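Local coordinates for 2-hydroxymethyl glutarate dehydrogenase (Eubacterium barkeri, PDB 3CKY), which catalyses the NADH-dependent, reversible interconversion of 2-formylglutarate and (S)-2-hydroxymethylglutarate in nicotinate fermentation, working as a homotetramer, at the interface of chains A and B. Sequence-based numbering; all coordinates share one arbitrary frame. Chains: chain A/B, 2-hydroxymethyl glutarate dehydrogenase.

Contact 1: the interface of chains A and B. Residues chain A 258-262; chain B 190, 268, 289.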
ATOM      1  N   PRO A 258       8.036  -1.047  -9.220  1.00 39.40           N
ATOM      2  CA  PRO A 258       7.006  -0.944  -8.200  1.00 39.09           C
ATOM      3  C   PRO A 258       5.911  -2.007  -8.355  1.00 38.96           C
ATOM      4  O   PRO A 258       5.503  -2.308  -9.472  1.00 38.87           O
ATOM      5  CB  PRO A 258       6.420   0.453  -8.431  1.00 39.59           C
ATOM      6  CG  PRO A 258       7.468   1.203  -9.181  1.00 39.10           C
ATOM      7  CD  PRO A 258       8.147   0.187 -10.021  1.00 39.13           C
ATOM      8  N   LEU A 259       5.441  -2.540  -7.225  1.00 38.69           N
ATOM      9  CA  LEU A 259       4.473  -3.630  -7.182  1.00 38.60           C
ATOM     10  C   LEU A 259       3.425  -3.341  -6.096  1.00 38.51           C
ATOM     11  O   LEU A 259       3.312  -4.082  -5.102  1.00 38.25           O
ATOM     12  CB  LEU A 259       5.188  -4.953  -6.884  1.00 38.36           C
ATOM     13  CG  LEU A 259       6.202  -5.501  -7.900  1.00 38.11           C
ATOM     14  CD1 LEU A 259       6.943  -6.684  -7.335  1.00 36.97           C
ATOM     15  CD2 LEU A 259       5.481  -5.889  -9.192  1.00 36.62           C
ATOM     16  N   PRO A 260       2.669  -2.249  -6.267  1.00 38.66           N
ATOM     17  CA  PRO A 260       1.700  -1.829  -5.246  1.00 38.69           C
ATOM     18  C   PRO A 260       0.606  -2.862  -4.923  1.00 38.68           C
ATOM     19  O   PRO A 260       0.279  -3.055  -3.758  1.00 38.96           O
ATOM     20  CB  PRO A 260       1.083  -0.554  -5.841  1.00 38.68           C
ATOM     21  CG  PRO A 260       1.381  -0.594  -7.290  1.00 38.72           C
ATOM     22  CD  PRO A 260       2.692  -1.319  -7.407  1.00 38.67           C
ATOM     23  N   MET A 261       0.026  -3.488  -5.939  1.00 38.76           N
ATOM     24  CA  MET A 261      -1.015  -4.500  -5.719  1.00 38.70           C
ATOM     25  C   MET A 261      -0.453  -5.710  -4.996  1.00 38.74           C
ATOM     26  O   MET A 261      -1.091  -6.258  -4.099  1.00 38.92           O
ATOM     27  CB  MET A 261      -1.626  -4.954  -7.048  1.00 38.90           C
ATOM     28  CG  MET A 261      -2.326  -3.849  -7.814  1.00 39.01           C
ATOM     29  SD  MET A 261      -3.762  -3.171  -6.987  1.00 39.81           S
ATOM     30  CE  MET A 261      -4.950  -4.527  -7.178  1.00 38.43           C
ATOM     31  N   THR A 262       0.734  -6.142  -5.405  1.00 38.82           N
ATOM     32  CA  THR A 262       1.416  -7.261  -4.767  1.00 38.65           C
ATOM     33  C   THR A 262       1.696  -6.952  -3.311  1.00 38.68           C
ATOM     34  O   THR A 262       1.464  -7.799  -2.444  1.00 38.50           O
ATOM     35  CB  THR A 262       2.745  -7.571  -5.486  1.00 38.90           C
ATOM     36  OG1 THR A 262       2.471  -7.846  -6.872  1.00 39.34           O
ATOM     37  CG2 THR A 262       3.460  -8.752  -4.842  1.00 38.22           C
TER
ATOM     38  N   GLU B 190       1.422  -4.487 -13.377  1.00 39.65           N
ATOM     39  CA  GLU B 190       2.716  -4.506 -12.685  1.00 39.71           C
ATOM     40  C   GLU B 190       3.444  -5.851 -12.860  1.00 39.67           C
ATOM     41  O   GLU B 190       4.674  -5.892 -12.973  1.00 39.53           O
ATOM     42  CB  GLU B 190       2.547  -4.134 -11.201  1.00 39.60           C
ATOM     43  CG  GLU B 190       1.815  -5.172 -10.356  1.00 40.16           C
ATOM     44  CD  GLU B 190       1.538  -4.701  -8.933  1.00 40.29           C
ATOM     45  OE1 GLU B 190       1.853  -5.467  -7.984  1.00 41.48           O
ATOM     46  OE2 GLU B 190       1.003  -3.581  -8.767  1.00 39.64           O
ATOM     47  N   ILE B 268      -4.135   3.515  -8.961  1.00 38.21           N
ATOM     48  CA  ILE B 268      -3.289   3.171 -10.107  1.00 38.29           C
ATOM     49  C   ILE B 268      -3.954   3.604 -11.419  1.00 38.71           C
ATOM     50  O   ILE B 268      -3.319   4.236 -12.258  1.00 38.83           O
ATOM     51  CB  ILE B 268      -2.946   1.668 -10.128  1.00 38.72           C
ATOM     52  CG1 ILE B 268      -2.140   1.295  -8.877  1.00 37.97           C
ATOM     53  CG2 ILE B 268      -2.137   1.313 -11.426  1.00 37.79           C
ATOM     54  CD1 ILE B 268      -2.028  -0.244  -8.629  1.00 37.60           C
ATOM     55  N   TRP B 289       3.398   2.163 -15.421  1.00 42.17           N
ATOM     56  CA  TRP B 289       4.635   1.488 -15.005  1.00 42.16           C
ATOM     57  C   TRP B 289       5.702   1.523 -16.085  1.00 42.26           C
ATOM     58  O   TRP B 289       6.897   1.622 -15.770  1.00 42.13           O
ATOM     59  CB  TRP B 289       4.353   0.038 -14.578  1.00 42.05           C
ATOM     60  CG  TRP B 289       3.295  -0.047 -13.509  1.00 42.19           C
ATOM     61  CD1 TRP B 289       2.159  -0.797 -13.544  1.00 42.16           C
ATOM     62  CD2 TRP B 289       3.256   0.688 -12.282  1.00 41.04           C
ATOM     63  NE1 TRP B 289       1.432  -0.592 -12.418  1.00 42.35           N
ATOM     64  CE2 TRP B 289       2.073   0.326 -11.626  1.00 42.68           C
ATOM     65  CE3 TRP B 289       4.109   1.618 -11.672  1.00 42.02           C
ATOM     66  CZ2 TRP B 289       1.722   0.849 -10.368  1.00 42.29           C
ATOM     67  CZ3 TRP B 289       3.757   2.148 -10.446  1.00 41.54           C
ATOM     68  CH2 TRP B 289       2.572   1.758  -9.805  1.00 41.78           C
TER
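Facing B:Glu190 and B:Trp289, the backbone of chain A is extended at A:Pro258, bends at A:Leu259 and enters the first turn of helix 260-274 at A:Pro260, so that the amide groups of A:Met261 and A:Thr262 point toward chain B. This is helix N-capping by a residue of the neighbouring subunit: the carboxylate of B:Glu190 sits at the helix start and takes up its early N-H groups. OE2 accepts the A:Met261 N-H through its syn lone pair, with N to OE2 at 3.0 Å and 158° at the hydrogen. OE1 is gripped twice, by A:Thr262 N at 2.9 Å from the syn side, 24° out of the carboxylate plane, and by the hydroxyl A:Thr262 OG1 at 2.7 Å, almost in line with the C-O bond. With both oxygens engaged, rotation of the carboxylate is restrained, and the positive end of the helix dipole would be expected to favour its charged form. The glutamate reaches this point from helix 169-197 because CG lies between its own backbone N and carbonyl carbon (chi1 69°) and the rest of the chain is extended. Beside the polar cluster lies an apolar seam. A:Pro258 CB lies above the indole plane beyond the rim, 3.7 Å from B:Trp289 CZ3, whereas A:Pro260 CG approaches the same side of the ring system more obliquely, near its rim, at 3.4 Å from CZ2. The same proline CG is also met from an adjacent direction by B:Ile268, whose CD1 comes within 3.7 Å and also touches A:Met261 CG and SD, the methionine chain being bent there. Together the capped helix start and the prolines packed on tryptophan fasten helix 260-274 of one subunit to the helical domain of the other within the homotetramer.

Contact 2: the interface of chains A and B. Residues chain A 200, 205, 208-209; chain B 139, 162, 164, 173, 176.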
ATOM      1  N   LEU A 200     -26.024 -10.352  -1.769  1.00 42.69           N
ATOM      2  CA  LEU A 200     -25.798 -11.425  -2.738  1.00 43.00           C
ATOM      3  C   LEU A 200     -25.430 -12.699  -2.010  1.00 43.19           C
ATOM      4  O   LEU A 200     -24.676 -12.677  -1.042  1.00 43.02           O
ATOM      5  CB  LEU A 200     -24.650 -11.080  -3.694  1.00 42.71           C
ATOM      6  CG  LEU A 200     -24.867  -9.840  -4.559  1.00 42.45           C
ATOM      7  CD1 LEU A 200     -23.604  -9.496  -5.325  1.00 40.63           C
ATOM      8  CD2 LEU A 200     -26.053 -10.011  -5.516  1.00 40.74           C
ATOM      9  N   MET A 205     -23.015 -15.064  -6.909  1.00 44.85           N
ATOM     10  CA  MET A 205     -21.745 -14.507  -7.350  1.00 45.56           C
ATOM     11  C   MET A 205     -20.899 -15.510  -8.117  1.00 46.12           C
ATOM     12  O   MET A 205     -20.339 -15.181  -9.148  1.00 46.19           O
ATOM     13  CB  MET A 205     -20.962 -13.939  -6.163  1.00 45.42           C
ATOM     14  CG  MET A 205     -21.525 -12.615  -5.661  1.00 44.72           C
ATOM     15  SD  MET A 205     -20.528 -11.844  -4.353  1.00 44.11           S
ATOM     16  CE  MET A 205     -20.858 -12.917  -2.952  1.00 41.79           C
ATOM     17  N   ILE A 208     -22.589 -15.961 -11.589  1.00 47.98           N
ATOM     18  CA  ILE A 208     -22.545 -14.814 -12.492  1.00 47.66           C
ATOM     19  C   ILE A 208     -21.120 -14.359 -12.798  1.00 47.28           C
ATOM     20  O   ILE A 208     -20.753 -14.225 -13.955  1.00 47.17           O
ATOM     21  CB  ILE A 208     -23.428 -13.655 -11.955  1.00 47.54           C
ATOM     22  CG1 ILE A 208     -24.903 -14.061 -12.072  1.00 47.30           C
ATOM     23  CG2 ILE A 208     -23.163 -12.370 -12.722  1.00 47.40           C
ATOM     24  CD1 ILE A 208     -25.855 -13.107 -11.447  1.00 47.29           C
ATOM     25  N   ILE A 209     -20.306 -14.152 -11.776  1.00 46.95           N
ATOM     26  CA  ILE A 209     -18.922 -13.702 -11.989  1.00 47.10           C
ATOM     27  C   ILE A 209     -18.090 -14.765 -12.708  1.00 46.90           C
ATOM     28  O   ILE A 209     -17.229 -14.442 -13.533  1.00 46.99           O
ATOM     29  CB  ILE A 209     -18.251 -13.315 -10.665  1.00 47.21           C
ATOM     30  CG1 ILE A 209     -19.011 -12.138 -10.043  1.00 47.76           C
ATOM     31  CG2 ILE A 209     -16.763 -12.964 -10.858  1.00 46.62           C
ATOM     32  CD1 ILE A 209     -18.765 -11.972  -8.560  1.00 47.98           C
TER
ATOM     33  N   MET B 139     -28.316  -8.398 -15.690  1.00 62.28           N
ATOM     34  CA  MET B 139     -28.377  -8.783 -14.287  1.00 62.48           C
ATOM     35  C   MET B 139     -29.495  -7.997 -13.614  1.00 62.29           C
ATOM     36  O   MET B 139     -29.420  -6.782 -13.499  1.00 62.29           O
ATOM     37  CB  MET B 139     -27.020  -8.522 -13.617  1.00 62.35           C
ATOM     38  CG  MET B 139     -25.872  -9.354 -14.198  1.00 62.74           C
ATOM     39  SD  MET B 139     -24.306  -8.434 -14.352  1.00 63.67           S
ATOM     40  CE  MET B 139     -24.735  -7.238 -15.624  1.00 63.90           C
ATOM     41  N   TYR B 162     -30.141 -12.856 -15.990  1.00 60.41           N
ATOM     42  CA  TYR B 162     -30.056 -13.343 -14.619  1.00 60.25           C
ATOM     43  C   TYR B 162     -31.004 -12.589 -13.708  1.00 60.10           C
ATOM     44  O   TYR B 162     -31.011 -11.360 -13.692  1.00 60.21           O
ATOM     45  CB  TYR B 162     -28.638 -13.188 -14.084  1.00 60.45           C
ATOM     46  CG  TYR B 162     -27.631 -14.101 -14.727  1.00 60.67           C
ATOM     47  CD1 TYR B 162     -27.438 -15.400 -14.252  1.00 60.78           C
ATOM     48  CD2 TYR B 162     -26.856 -13.668 -15.798  1.00 60.69           C
ATOM     49  CE1 TYR B 162     -26.505 -16.242 -14.830  1.00 60.82           C
ATOM     50  CE2 TYR B 162     -25.915 -14.506 -16.385  1.00 60.98           C
ATOM     51  CZ  TYR B 162     -25.745 -15.792 -15.899  1.00 61.14           C
ATOM     52  OH  TYR B 162     -24.814 -16.624 -16.481  1.00 61.43           O
ATOM     53  N   VAL B 164     -30.829 -11.964 -10.332  1.00 59.15           N
ATOM     54  CA  VAL B 164     -29.744 -12.074  -9.356  1.00 58.91           C
ATOM     55  C   VAL B 164     -30.210 -11.884  -7.912  1.00 58.55           C
ATOM     56  O   VAL B 164     -29.503 -12.246  -6.972  1.00 58.89           O
ATOM     57  CB  VAL B 164     -28.610 -11.040  -9.656  1.00 59.09           C
ATOM     58  CG1 VAL B 164     -28.163 -11.128 -11.114  1.00 59.31           C
ATOM     59  CG2 VAL B 164     -29.072  -9.650  -9.362  1.00 59.05           C
ATOM     60  N   VAL B 173     -24.075  -7.007  -7.961  1.00 41.49           N
ATOM     61  CA  VAL B 173     -23.296  -8.067  -8.601  1.00 41.67           C
ATOM     62  C   VAL B 173     -22.409  -7.524  -9.745  1.00 41.61           C
ATOM     63  O   VAL B 173     -21.264  -7.945  -9.909  1.00 41.48           O
ATOM     64  CB  VAL B 173     -24.181  -9.279  -9.051  1.00 41.62           C
ATOM     65  CG1 VAL B 173     -24.910  -8.980 -10.355  1.00 40.95           C
ATOM     66  CG2 VAL B 173     -23.326 -10.553  -9.185  1.00 41.16           C
ATOM     67  N   VAL B 176     -19.483  -5.852  -8.058  1.00 39.70           N
ATOM     68  CA  VAL B 176     -18.515  -6.855  -7.602  1.00 39.75           C
ATOM     69  C   VAL B 176     -17.733  -7.460  -8.785  1.00 39.77           C
ATOM     70  O   VAL B 176     -16.513  -7.628  -8.708  1.00 39.92           O
ATOM     71  CB  VAL B 176     -19.203  -7.944  -6.778  1.00 39.60           C
ATOM     72  CG1 VAL B 176     -18.222  -9.075  -6.439  1.00 39.44           C
ATOM     73  CG2 VAL B 176     -19.785  -7.340  -5.530  1.00 39.60           C
TER
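A:Ile208 and the ring of B:Tyr162 slide past each other in opposite directions where helix 202-210 of one subunit meets the nucleotide-binding Rossmann domain of another, a pairing that in this beta-hydroxyacid dehydrogenase shows how a branched aliphatic side chain can plug a groove between a strand and a helix. The isoleucine methylene CG1 lies over one face of the phenol, 3.8 Å from the ring centroid and displaced toward the rim, where its nearest ring atom is B:Tyr162 CD1 at 3.6 Å; this is a CH-pi contact. CG1 is anti to the carbonyl carbon of its own residue (chi1 -70°), and the extended second torsion carries CD1 onward past the tyrosine, 3.8 Å from B:Tyr162 CB and toward B:Val164, the latter approach being modelled too tightly to interpret. The other branch, CG2, turns to the helix wall of the groove and meets B:Val173 CG2 at 4.0 Å, the two side chains crossing at about a right angle. A:Ile208 thus uses its two branches on different walls, strand 161-165 and helix 169-197, and chain B hides 82 Å² of its surface. B:Val173 is shared with a second partner from chain A: A:Leu200 CD1 rests against its backbone, 3.6 Å from CA, while CD2 faces the valine CB. The methyl B:Val173 CG2 is anti to the backbone N, a rotation that sends it toward A:Ile208 and also brings it within 4.0 Å of A:Leu200 CD1. B:Lys174, the probable catalytic lysine, directly follows B:Val173, so packing from chain A may steady this stretch of helix. One turn further along the same helix, B:Val176 CG1 meets A:Ile209 CD1 at 3.6 Å, and A:Met205 SD borders the same methyl more loosely, again at about a right angle.

The centres of contact 1 and contact 2 lie about 28 Å apart, yet both engage the long helix 169-197 of chain B, which contributes B:Glu190 to contact 1 and B:Val173 and B:Val176 to contact 2. One continuous helix is therefore held by chain A at two levels, by a polar cap at one and by aliphatic packing at the other. Contact 2 is centred about 5 Å from B:Lys174, whereas contact 1 lies about 16 Å from A:Lys174. Because the interface is two-fold symmetric, each contact recurs with the chains exchanged, which places a neighbouring subunit beside each active site and may link assembly to its shape.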